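Local coordinates for protein 2-dehydropantoate 2-reductase (Enterococcus faecium DO, PDB 5X20) that probably reduces ketopantoate to pantoate with NADPH in pantothenate biosynthesis, and binds nicotinamide-adenine dinucleotide, at residues G9-R14 / W129-E134; F15-H20 / V53-P58; G43-F48 / P136-L141. One frame throughout, in Å; residues are numbered along the deposited sequence.

Contact 1. Residues G9-R14 / W129-E134. With NAD (nicotinamide-adenine-dinucleotide), chain G.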
loop_
_atom_site.group_PDB
_atom_site.type_symbol
_atom_site.label_atom_id
_atom_site.label_comp_id
_atom_site.label_asym_id
_atom_site.label_seq_id
_atom_site.Cartn_x
_atom_site.Cartn_y
_atom_site.Cartn_z
ATOM N N GLY A 9 -7.846 6.281 -26.776
ATOM C CA GLY A 9 -7.089 6.998 -25.791
ATOM C C GLY A 9 -5.617 7.008 -26.161
ATOM O O GLY A 9 -5.270 7.088 -27.331
ATOM N N ALA A 10 -4.743 6.902 -25.156
ATOM C CA ALA A 10 -3.336 7.029 -25.430
ATOM C C ALA A 10 -2.889 5.994 -26.438
ATOM O O ALA A 10 -2.293 6.362 -27.483
ATOM C CB ALA A 10 -2.524 6.941 -24.160
ATOM N N MET A 11 -3.185 4.712 -26.169
ATOM C CA MET A 11 -2.676 3.612 -27.036
ATOM C C MET A 11 -3.436 3.513 -28.355
ATOM O O MET A 11 -2.880 3.260 -29.403
ATOM C CB MET A 11 -2.706 2.289 -26.283
ATOM C CG MET A 11 -1.733 2.259 -25.118
ATOM S SD MET A 11 0.038 2.180 -25.562
ATOM C CE MET A 11 0.049 0.740 -26.570
ATOM N N GLY A 12 -4.730 3.722 -28.283
ATOM C CA GLY A 12 -5.538 3.709 -29.462
ATOM C C GLY A 12 -5.122 4.813 -30.406
ATOM O O GLY A 12 -5.181 4.632 -31.616
ATOM N N SER A 13 -4.816 5.974 -29.854
ATOM C CA SER A 13 -4.365 7.112 -30.658
ATOM C C SER A 13 -3.022 6.785 -31.309
ATOM O O SER A 13 -2.862 6.977 -32.496
ATOM C CB SER A 13 -4.238 8.360 -29.798
ATOM O OG SER A 13 -5.520 8.864 -29.437
ATOM N N ARG A 14 -2.078 6.193 -30.558
ATOM C CA ARG A 14 -0.853 5.710 -31.178
ATOM C C ARG A 14 -1.072 4.797 -32.363
ATOM O O ARG A 14 -0.536 5.035 -33.466
ATOM C CB ARG A 14 0.054 4.954 -30.203
ATOM C CG ARG A 14 1.299 4.411 -30.906
ATOM C CD ARG A 14 2.187 3.542 -30.032
ATOM N NE ARG A 14 3.044 4.266 -29.102
ATOM C CZ ARG A 14 4.145 4.955 -29.439
ATOM N NH1 ARG A 14 4.543 5.004 -30.691
ATOM N NH2 ARG A 14 4.890 5.545 -28.505
ATOM N N TRP A 129 4.396 -1.316 -26.497
ATOM C CA TRP A 129 4.350 0.104 -26.800
ATOM C C TRP A 129 3.828 0.865 -25.567
ATOM O O TRP A 129 3.172 0.271 -24.691
ATOM C CB TRP A 129 3.410 0.375 -27.939
ATOM C CG TRP A 129 4.017 -0.002 -29.240
ATOM C CD1 TRP A 129 3.718 -1.107 -30.019
ATOM C CD2 TRP A 129 5.067 0.714 -29.957
ATOM N NE1 TRP A 129 4.490 -1.118 -31.151
ATOM C CE2 TRP A 129 5.322 -0.050 -31.174
ATOM C CE3 TRP A 129 5.790 1.874 -29.727
ATOM C CZ2 TRP A 129 6.266 0.348 -32.101
ATOM C CZ3 TRP A 129 6.736 2.264 -30.664
ATOM C CH2 TRP A 129 6.970 1.520 -31.824
ATOM N N THR A 130 4.098 2.171 -25.484
ATOM C CA THR A 130 3.610 3.048 -24.446
ATOM C C THR A 130 3.016 4.321 -25.039
ATOM O O THR A 130 3.236 4.626 -26.214
ATOM C CB THR A 130 4.748 3.481 -23.497
ATOM O OG1 THR A 130 5.696 4.209 -24.242
ATOM C CG2 THR A 130 5.450 2.294 -22.869
ATOM N N ALA A 131 2.196 5.012 -24.263
ATOM C CA ALA A 131 1.605 6.225 -24.746
ATOM C C ALA A 131 1.026 7.012 -23.595
ATOM O O ALA A 131 0.697 6.451 -22.574
ATOM C CB ALA A 131 0.506 5.904 -25.761
ATOM N N GLY A 132 0.871 8.310 -23.766
ATOM C CA GLY A 132 0.247 9.156 -22.774
ATOM C C GLY A 132 -0.814 10.030 -23.377
ATOM O O GLY A 132 -0.655 10.599 -24.461
ATOM N N LEU A 133 -1.915 10.159 -22.666
ATOM C CA LEU A 133 -2.978 11.040 -23.074
ATOM C C LEU A 133 -2.842 12.260 -22.213
ATOM O O LEU A 133 -3.052 12.181 -21.014
ATOM C CB LEU A 133 -4.310 10.363 -22.833
ATOM C CG LEU A 133 -5.571 10.917 -23.470
ATOM C CD1 LEU A 133 -5.445 10.998 -24.978
ATOM C CD2 LEU A 133 -6.777 10.035 -23.118
ATOM N N GLU A 134 -2.496 13.392 -22.810
ATOM C CA GLU A 134 -2.255 14.650 -22.049
ATOM C C GLU A 134 -3.509 15.473 -21.803
ATOM O O GLU A 134 -3.621 16.144 -20.814
ATOM C CB GLU A 134 -1.206 15.482 -22.777
ATOM C CG GLU A 134 0.130 14.726 -22.932
ATOM C CD GLU A 134 0.664 14.153 -21.602
ATOM O OE1 GLU A 134 0.948 14.975 -20.694
ATOM O OE2 GLU A 134 0.803 12.891 -21.452
HETATM P PA NAD G . -6.573 5.662 -21.799
HETATM O O1A NAD G . -7.109 5.808 -20.408
HETATM O O2A NAD G . -5.660 6.729 -22.399
HETATM O O5B NAD G . -7.819 5.565 -22.789
HETATM C C5B NAD G . -8.868 4.651 -22.553
HETATM C C4B NAD G . -10.219 5.262 -22.885
HETATM O O4B NAD G . -10.529 6.121 -21.813
HETATM C C3B NAD G . -10.250 6.125 -24.143
HETATM O O3B NAD G . -11.506 5.989 -24.739
HETATM C C2B NAD G . -10.095 7.509 -23.613
HETATM O O2B NAD G . -10.580 8.563 -24.433
HETATM C C1B NAD G . -10.897 7.355 -22.342
HETATM N N9A NAD G . -10.497 8.404 -21.413
HETATM C C8A NAD G . -9.257 8.737 -21.085
HETATM N N7A NAD G . -9.269 9.768 -20.236
HETATM C C5A NAD G . -10.540 10.107 -20.040
HETATM C C6A NAD G . -11.242 11.130 -19.261
HETATM N N6A NAD G . -10.570 12.019 -18.487
HETATM N N1A NAD G . -12.571 11.137 -19.373
HETATM C C2A NAD G . -13.260 10.256 -20.112
HETATM N N3A NAD G . -12.708 9.306 -20.878
HETATM C C4A NAD G . -11.357 9.201 -20.853
HETATM O O3 NAD G . -5.909 4.216 -21.758
HETATM P PN NAD G . -4.642 3.677 -22.581
HETATM O O1N NAD G . -3.422 4.167 -21.791
HETATM O O2N NAD G . -4.706 3.894 -24.067
HETATM O O5D NAD G . -4.743 2.124 -22.211
HETATM C C5D NAD G . -5.518 1.255 -23.028
HETATM C C4D NAD G . -5.125 -0.210 -22.809
HETATM O O4D NAD G . -3.750 -0.381 -23.208
HETATM C C3D NAD G . -5.195 -0.502 -21.323
HETATM O O3D NAD G . -5.666 -1.809 -21.059
HETATM C C2D NAD G . -3.755 -0.322 -20.851
HETATM O O2D NAD G . -3.443 -1.048 -19.656
HETATM C C1D NAD G . -3.000 -0.817 -22.070
HETATM N N1N NAD G . -1.620 -0.371 -22.197
HETATM C C2N NAD G . -1.339 0.943 -22.030
HETATM C C3N NAD G . -0.006 1.376 -22.125
HETATM C C7N NAD G . 0.391 2.832 -22.017
HETATM O O7N NAD G . 1.575 3.126 -22.122
HETATM N N7N NAD G . -0.518 3.811 -21.974
HETATM C C4N NAD G . 0.978 0.424 -22.456
HETATM C C5N NAD G . 0.619 -0.935 -22.685
HETATM C C6N NAD G . -0.684 -1.320 -22.584
#
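A10 and A131 meet methyl to methyl, CB to CB at 3.6 Å, where the first turn of helix 10-21 lies against the chain entering strand 132-135. The fit is close here: A131 CB also sits 3.3 Å from A10 O, and A10 CB rests on the peptide joining G132 to L133. M11 extends the packing toward the cofactor. Bends at its second and third torsions curl the thioether back, with SD beside A131 CB and 3.5 Å from C3N of the nicotinamide, while CE touches W129 CB at 3.6 Å.

A turn later R14 leaves the helix with CG anti to the backbone N (chi1 178°). Its chain then bends at chi3, and NE and NH2 both grip T130 O, at 2.9 and 3.0 Å. The oxygen lies in the guanidinium plane, and the two donors reach it from opposite faces of the carbonyl plane. W129 CE3 stands 3.4 Å over the centre of the guanidinium, but the two planes are 29° apart, not parallel. W129 NE1 has its own partner, L172 O.

Contact is looser at the margins. T130 points its CB away from the helix, its OG1 bonding a glycerol probably from the crystallisation liquor, and partly exposed L133 gives CB to A10 but presses CD2 against the adenine.

The NAD ties both segments together. A10 N and M11 N, the helix-start amides of a Rossmann-type glycine-rich turn, donate almost straight to O2A and O2N, while A131 N and O pair with O7N and N7N of the carboxamide. The helix start probably offsets diphosphate charge, and the double pull of R14 on T130 O may polarise that peptide, making A131 N a better donor to the nicotinamide amide.

Contact 2. Residues F15-H20 / V53-P58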
loop_
_atom_site.group_PDB
_atom_site.type_symbol
_atom_site.label_atom_id
_atom_site.label_comp_id
_atom_site.label_asym_id
_atom_site.label_seq_id
_atom_site.Cartn_x
_atom_site.Cartn_y
_atom_site.Cartn_z
ATOM N N PHE A 15 -1.807 3.709 -32.142
ATOM C CA PHE A 15 -2.013 2.731 -33.211
ATOM C C PHE A 15 -2.732 3.365 -34.432
ATOM O O PHE A 15 -2.339 3.130 -35.576
ATOM C CB PHE A 15 -2.789 1.528 -32.687
ATOM C CG PHE A 15 -1.900 0.486 -32.026
ATOM C CD1 PHE A 15 -1.126 0.814 -30.914
ATOM C CD2 PHE A 15 -1.874 -0.811 -32.495
ATOM C CE1 PHE A 15 -0.333 -0.152 -30.290
ATOM C CE2 PHE A 15 -1.077 -1.767 -31.911
ATOM C CZ PHE A 15 -0.272 -1.436 -30.818
ATOM N N GLY A 16 -3.752 4.183 -34.185
ATOM C CA GLY A 16 -4.477 4.864 -35.228
ATOM C C GLY A 16 -3.587 5.780 -36.060
ATOM O O GLY A 16 -3.647 5.772 -37.280
ATOM N N LEU A 17 -2.783 6.566 -35.365
ATOM C CA LEU A 17 -1.860 7.471 -36.005
ATOM C C LEU A 17 -0.895 6.690 -36.903
ATOM O O LEU A 17 -0.760 6.994 -38.089
ATOM C CB LEU A 17 -1.037 8.175 -34.928
ATOM C CG LEU A 17 -1.197 9.676 -34.695
ATOM C CD1 LEU A 17 0.123 10.238 -34.187
ATOM C CD2 LEU A 17 -1.632 10.391 -35.964
ATOM N N MET A 18 -0.214 5.695 -36.330
ATOM C CA MET A 18 0.753 4.894 -37.083
ATOM C C MET A 18 0.104 4.158 -38.229
ATOM O O MET A 18 0.654 4.149 -39.326
ATOM C CB MET A 18 1.498 3.925 -36.162
ATOM C CG MET A 18 2.431 4.663 -35.238
ATOM S SD MET A 18 3.138 3.730 -33.856
ATOM C CE MET A 18 4.421 2.833 -34.694
ATOM N N LEU A 19 -1.089 3.603 -38.017
ATOM C CA LEU A 19 -1.769 2.924 -39.101
ATOM C C LEU A 19 -2.206 3.898 -40.211
ATOM O O LEU A 19 -2.141 3.573 -41.408
ATOM C CB LEU A 19 -2.956 2.137 -38.600
ATOM C CG LEU A 19 -2.560 0.887 -37.828
ATOM C CD1 LEU A 19 -3.733 0.440 -36.949
ATOM C CD2 LEU A 19 -2.105 -0.253 -38.731
ATOM N N HIS A 20 -2.601 5.101 -39.821
ATOM C CA HIS A 20 -2.978 6.140 -40.777
ATOM C C HIS A 20 -1.763 6.649 -41.573
ATOM O O HIS A 20 -1.852 6.846 -42.774
ATOM C CB HIS A 20 -3.675 7.281 -40.040
ATOM C CG HIS A 20 -3.884 8.520 -40.855
ATOM N ND1 HIS A 20 -5.005 8.702 -41.648
ATOM C CD2 HIS A 20 -3.156 9.661 -40.954
ATOM C CE1 HIS A 20 -4.948 9.898 -42.210
ATOM N NE2 HIS A 20 -3.832 10.493 -41.812
ATOM N N VAL A 53 2.884 16.790 -34.376
ATOM C CA VAL A 53 2.207 16.182 -35.513
ATOM C C VAL A 53 0.705 16.419 -35.315
ATOM O O VAL A 53 0.225 16.490 -34.189
ATOM C CB VAL A 53 2.524 14.676 -35.586
ATOM C CG1 VAL A 53 1.697 13.969 -36.650
ATOM C CG2 VAL A 53 3.995 14.471 -35.870
ATOM N N GLU A 54 -0.017 16.535 -36.408
ATOM C CA GLU A 54 -1.446 16.716 -36.373
ATOM C C GLU A 54 -1.989 15.827 -37.459
ATOM O O GLU A 54 -1.381 15.707 -38.508
ATOM C CB GLU A 54 -1.773 18.164 -36.650
ATOM C CG GLU A 54 -3.168 18.599 -36.258
ATOM C CD GLU A 54 -3.581 19.894 -36.969
ATOM O OE1 GLU A 54 -3.000 20.968 -36.639
ATOM O OE2 GLU A 54 -4.473 19.851 -37.852
ATOM N N ALA A 55 -3.058 15.113 -37.184
ATOM C CA ALA A 55 -3.694 14.338 -38.216
ATOM C C ALA A 55 -5.196 14.484 -38.068
ATOM O O ALA A 55 -5.704 14.374 -36.970
ATOM C CB ALA A 55 -3.291 12.873 -38.113
ATOM N N LYS A 56 -5.892 14.738 -39.176
ATOM C CA LYS A 56 -7.347 14.806 -39.145
ATOM C C LYS A 56 -7.843 13.399 -39.354
ATOM O O LYS A 56 -7.908 12.926 -40.468
ATOM C CB LYS A 56 -7.966 15.755 -40.175
ATOM C CG LYS A 56 -8.461 17.095 -39.628
ATOM C CD LYS A 56 -7.335 18.116 -39.453
ATOM C CE LYS A 56 -7.792 19.473 -39.000
ATOM N NZ LYS A 56 -6.714 20.340 -38.448
ATOM N N LEU A 57 -8.161 12.709 -38.270
ATOM C CA LEU A 57 -8.659 11.355 -38.375
ATOM C C LEU A 57 -10.145 11.445 -38.121
ATOM O O LEU A 57 -10.580 12.159 -37.217
ATOM C CB LEU A 57 -7.984 10.448 -37.343
ATOM C CG LEU A 57 -6.508 10.203 -37.543
ATOM C CD1 LEU A 57 -5.929 9.261 -36.518
ATOM C CD2 LEU A 57 -6.240 9.674 -38.924
ATOM N N PRO A 58 -10.930 10.769 -38.938
ATOM C CA PRO A 58 -12.352 10.673 -38.626
ATOM C C PRO A 58 -12.590 10.032 -37.241
ATOM O O PRO A 58 -11.859 9.108 -36.851
ATOM C CB PRO A 58 -12.923 9.760 -39.744
ATOM C CG PRO A 58 -11.811 9.479 -40.685
ATOM C CD PRO A 58 -10.515 9.898 -40.049
#
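L57 and H20 form the closest part of this contact, with one methyl of the leucine set over a face of the imidazole. CD2 of L57 lies 3.3 Å from the centroid of the H20 ring, 20° off its normal, in a CH-pi contact displaced toward the ND1 and CG side. The histidine reaches the methyl because a chi1 near 180° (169°) swings the ring out from helix 10-21 toward the 53-58 chain.

The other methyl of L57, CD1, turns to the helix itself: it lies 4.2 Å from the backbone C of G16, which has no side chain, and at 4.5 Å from CD2 of L17. Besides helix 10-21, L57 packs on L28 of strand 25-30, while H20 touches V26 of the same strand.

L17 brings its branch up to the sheet one turn before H20. Its CD2 meets A55 CB at 3.7 Å, and A55 CB also comes within 4.3 Å of H20 CD2, obliquely to the ring. The single methyl of A55 thus sits against both L17 and H20, and the interface is wholly one of van der Waals and CH-pi packing.

Helix 10-21 links the parallel, neighbouring strands 2-6 and 25-30, the first beta-alpha-beta crossover of a Rossmann fold. Here it packs against the end of strand 51-55 of the small second sheet and the loop through which the chain rejoins the large sheet as 59-61, one of its two outermost strands.

Contact 3. Residues G43-F48 / P136-L141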
loop_
_atom_site.group_PDB
_atom_site.type_symbol
_atom_site.label_atom_id
_atom_site.label_comp_id
_atom_site.label_asym_id
_atom_site.label_seq_id
_atom_site.Cartn_x
_atom_site.Cartn_y
_atom_site.Cartn_z
ATOM N N GLY A 43 -8.280 18.043 -35.147
ATOM C CA GLY A 43 -7.499 16.838 -35.404
ATOM C C GLY A 43 -6.888 16.266 -34.144
ATOM O O GLY A 43 -6.938 16.876 -33.080
ATOM N N LEU A 44 -6.268 15.110 -34.290
ATOM C CA LEU A 44 -5.459 14.517 -33.236
ATOM C C LEU A 44 -4.067 15.112 -33.218
ATOM O O LEU A 44 -3.346 15.041 -34.202
ATOM C CB LEU A 44 -5.333 13.007 -33.447
ATOM C CG LEU A 44 -4.479 12.238 -32.446
ATOM C CD1 LEU A 44 -4.957 12.396 -31.025
ATOM C CD2 LEU A 44 -4.521 10.776 -32.837
ATOM N N GLN A 45 -3.691 15.694 -32.097
ATOM C CA GLN A 45 -2.357 16.268 -31.941
ATOM C C GLN A 45 -1.448 15.384 -31.067
ATOM O O GLN A 45 -1.859 14.854 -30.003
ATOM C CB GLN A 45 -2.444 17.649 -31.326
ATOM C CG GLN A 45 -3.715 18.358 -31.696
ATOM C CD GLN A 45 -3.629 19.869 -31.720
ATOM O OE1 GLN A 45 -3.712 20.467 -32.779
ATOM N NE2 GLN A 45 -3.565 20.490 -30.554
ATOM N N ALA A 46 -0.229 15.185 -31.549
ATOM C CA ALA A 46 0.718 14.313 -30.884
ATOM C C ALA A 46 2.097 14.951 -30.800
ATOM O O ALA A 46 2.586 15.520 -31.760
ATOM C CB ALA A 46 0.810 12.987 -31.614
ATOM N N ASN A 47 2.708 14.851 -29.633
ATOM C CA ASN A 47 4.134 14.945 -29.565
ATOM C C ASN A 47 4.610 13.552 -29.920
ATOM O O ASN A 47 4.577 12.648 -29.090
ATOM C CB ASN A 47 4.610 15.379 -28.186
ATOM C CG ASN A 47 6.118 15.507 -28.101
ATOM O OD1 ASN A 47 6.855 15.121 -29.014
ATOM N ND2 ASN A 47 6.585 16.003 -26.986
ATOM N N PHE A 48 5.021 13.374 -31.169
ATOM C CA PHE A 48 5.434 12.067 -31.653
ATOM C C PHE A 48 6.948 11.988 -31.797
ATOM O O PHE A 48 7.523 12.472 -32.770
ATOM C CB PHE A 48 4.743 11.758 -32.994
ATOM C CG PHE A 48 4.712 10.291 -33.364
ATOM C CD1 PHE A 48 5.507 9.363 -32.709
ATOM C CD2 PHE A 48 3.884 9.848 -34.387
ATOM C CE1 PHE A 48 5.470 8.024 -33.066
ATOM C CE2 PHE A 48 3.843 8.513 -34.748
ATOM C CZ PHE A 48 4.638 7.598 -34.086
ATOM N N PRO A 136 -7.761 16.222 -23.820
ATOM C CA PRO A 136 -8.534 15.926 -25.003
ATOM C C PRO A 136 -7.785 16.292 -26.303
ATOM O O PRO A 136 -7.259 17.403 -26.448
ATOM C CB PRO A 136 -9.784 16.776 -24.860
ATOM C CG PRO A 136 -9.734 17.414 -23.513
ATOM C CD PRO A 136 -8.388 17.197 -22.923
ATOM N N GLY A 137 -7.733 15.337 -27.214
ATOM C CA GLY A 137 -7.141 15.504 -28.498
ATOM C C GLY A 137 -5.649 15.549 -28.478
ATOM O O GLY A 137 -5.052 15.859 -29.495
ATOM N N GLN A 138 -5.027 15.230 -27.345
ATOM C CA GLN A 138 -3.572 15.356 -27.218
ATOM C C GLN A 138 -2.872 14.134 -26.628
ATOM O O GLN A 138 -3.073 13.790 -25.468
ATOM C CB GLN A 138 -3.226 16.546 -26.347
ATOM C CG GLN A 138 -4.041 17.751 -26.692
ATOM C CD GLN A 138 -3.332 19.009 -26.298
ATOM O OE1 GLN A 138 -3.273 19.343 -25.100
ATOM N NE2 GLN A 138 -2.771 19.716 -27.289
ATOM N N VAL A 139 -1.930 13.610 -27.388
ATOM C CA VAL A 139 -1.124 12.485 -26.950
ATOM C C VAL A 139 0.386 12.723 -27.062
ATOM O O VAL A 139 0.862 13.514 -27.853
ATOM C CB VAL A 139 -1.447 11.223 -27.745
ATOM C CG1 VAL A 139 -2.875 10.842 -27.485
ATOM C CG2 VAL A 139 -1.211 11.438 -29.239
ATOM N N LYS A 140 1.117 12.035 -26.209
ATOM C CA LYS A 140 2.540 12.066 -26.221
ATOM C C LYS A 140 3.011 10.635 -26.469
ATOM O O LYS A 140 2.617 9.709 -25.754
ATOM C CB LYS A 140 3.002 12.578 -24.888
ATOM C CG LYS A 140 4.443 12.930 -24.785
ATOM C CD LYS A 140 4.826 12.431 -23.405
ATOM C CE LYS A 140 4.734 13.564 -22.438
ATOM N NZ LYS A 140 4.960 13.063 -21.070
ATOM N N LEU A 141 3.805 10.444 -27.528
ATOM C CA LEU A 141 4.242 9.106 -27.944
ATOM C C LEU A 141 5.764 9.063 -28.009
ATOM O O LEU A 141 6.352 9.717 -28.872
ATOM C CB LEU A 141 3.643 8.792 -29.304
ATOM C CG LEU A 141 2.137 8.999 -29.443
ATOM C CD1 LEU A 141 1.725 8.918 -30.907
ATOM C CD2 LEU A 141 1.364 7.964 -28.629
#
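A46 CB and V139 CG2 touch at 3.5 Å in the apolar middle of two adjacent strands. On the same face L141 follows V139: its CD1 lies 4.2 Å from A46 CB and also over the ring of F48. That methyl stands 4.1 Å from the F48 ring centroid, only 9° off the normal, so it covers the centre of the face; F48 CD1 meanwhile leans on L141 CB. L44 adds CD1 at the other end, against V139 CG2 and the G137 carbonyl. This face looks toward helix 10-21, where L17 packs on A46, S13 on V139 and R14 on L141.

Strands 44-48 and 138-141 run parallel, the central pair of a four-stranded mixed sheet whose outer strands, 51-55 and 132-135, join them antiparallel. N-H groups of Q45 and N47 donate to G137 O and V139 O, and those of V139 and L141 to Q45 O and N47 O, in the usual parallel ladder. Between them A46 CA adds a CA-H...O contact to V139 O at 3.1 Å.

The reverse face is polar. N47 CB meets K140 CG at 4.2 Å before the lysine chain bends away at chi2 and chi3. The Q45 and Q138 chains run alongside each other in one direction with their amide planes 31° apart, and their NE2 atoms, both donors as modelled, come within 3.4 Å without bonding.

In the fold
Contacts 1 and 2 use helix 10-21, and all three reach the four-stranded sheet. Contact 1 joins the helix start to edge strand 132-135 and the loop leading into it; contact 2 joins later turns to the opposite edge strand 51-55 and the chain just after it. Contact 3 is the strand pair between those edges. Contact 1, nearest the chain centre, carries the R14-T130 bonds and cofactor bonds from both segments; contact 2, farther out, is buried but purely apolar and CH-pi. Contact 3 is partly buried, its apolar face against the helix and its polar face, with exposed K140, outward. L17 CD1 packs on A46 and F48, joining contacts 2 and 3, while L133 CD1 against V139 CG1 joins 1 and 3.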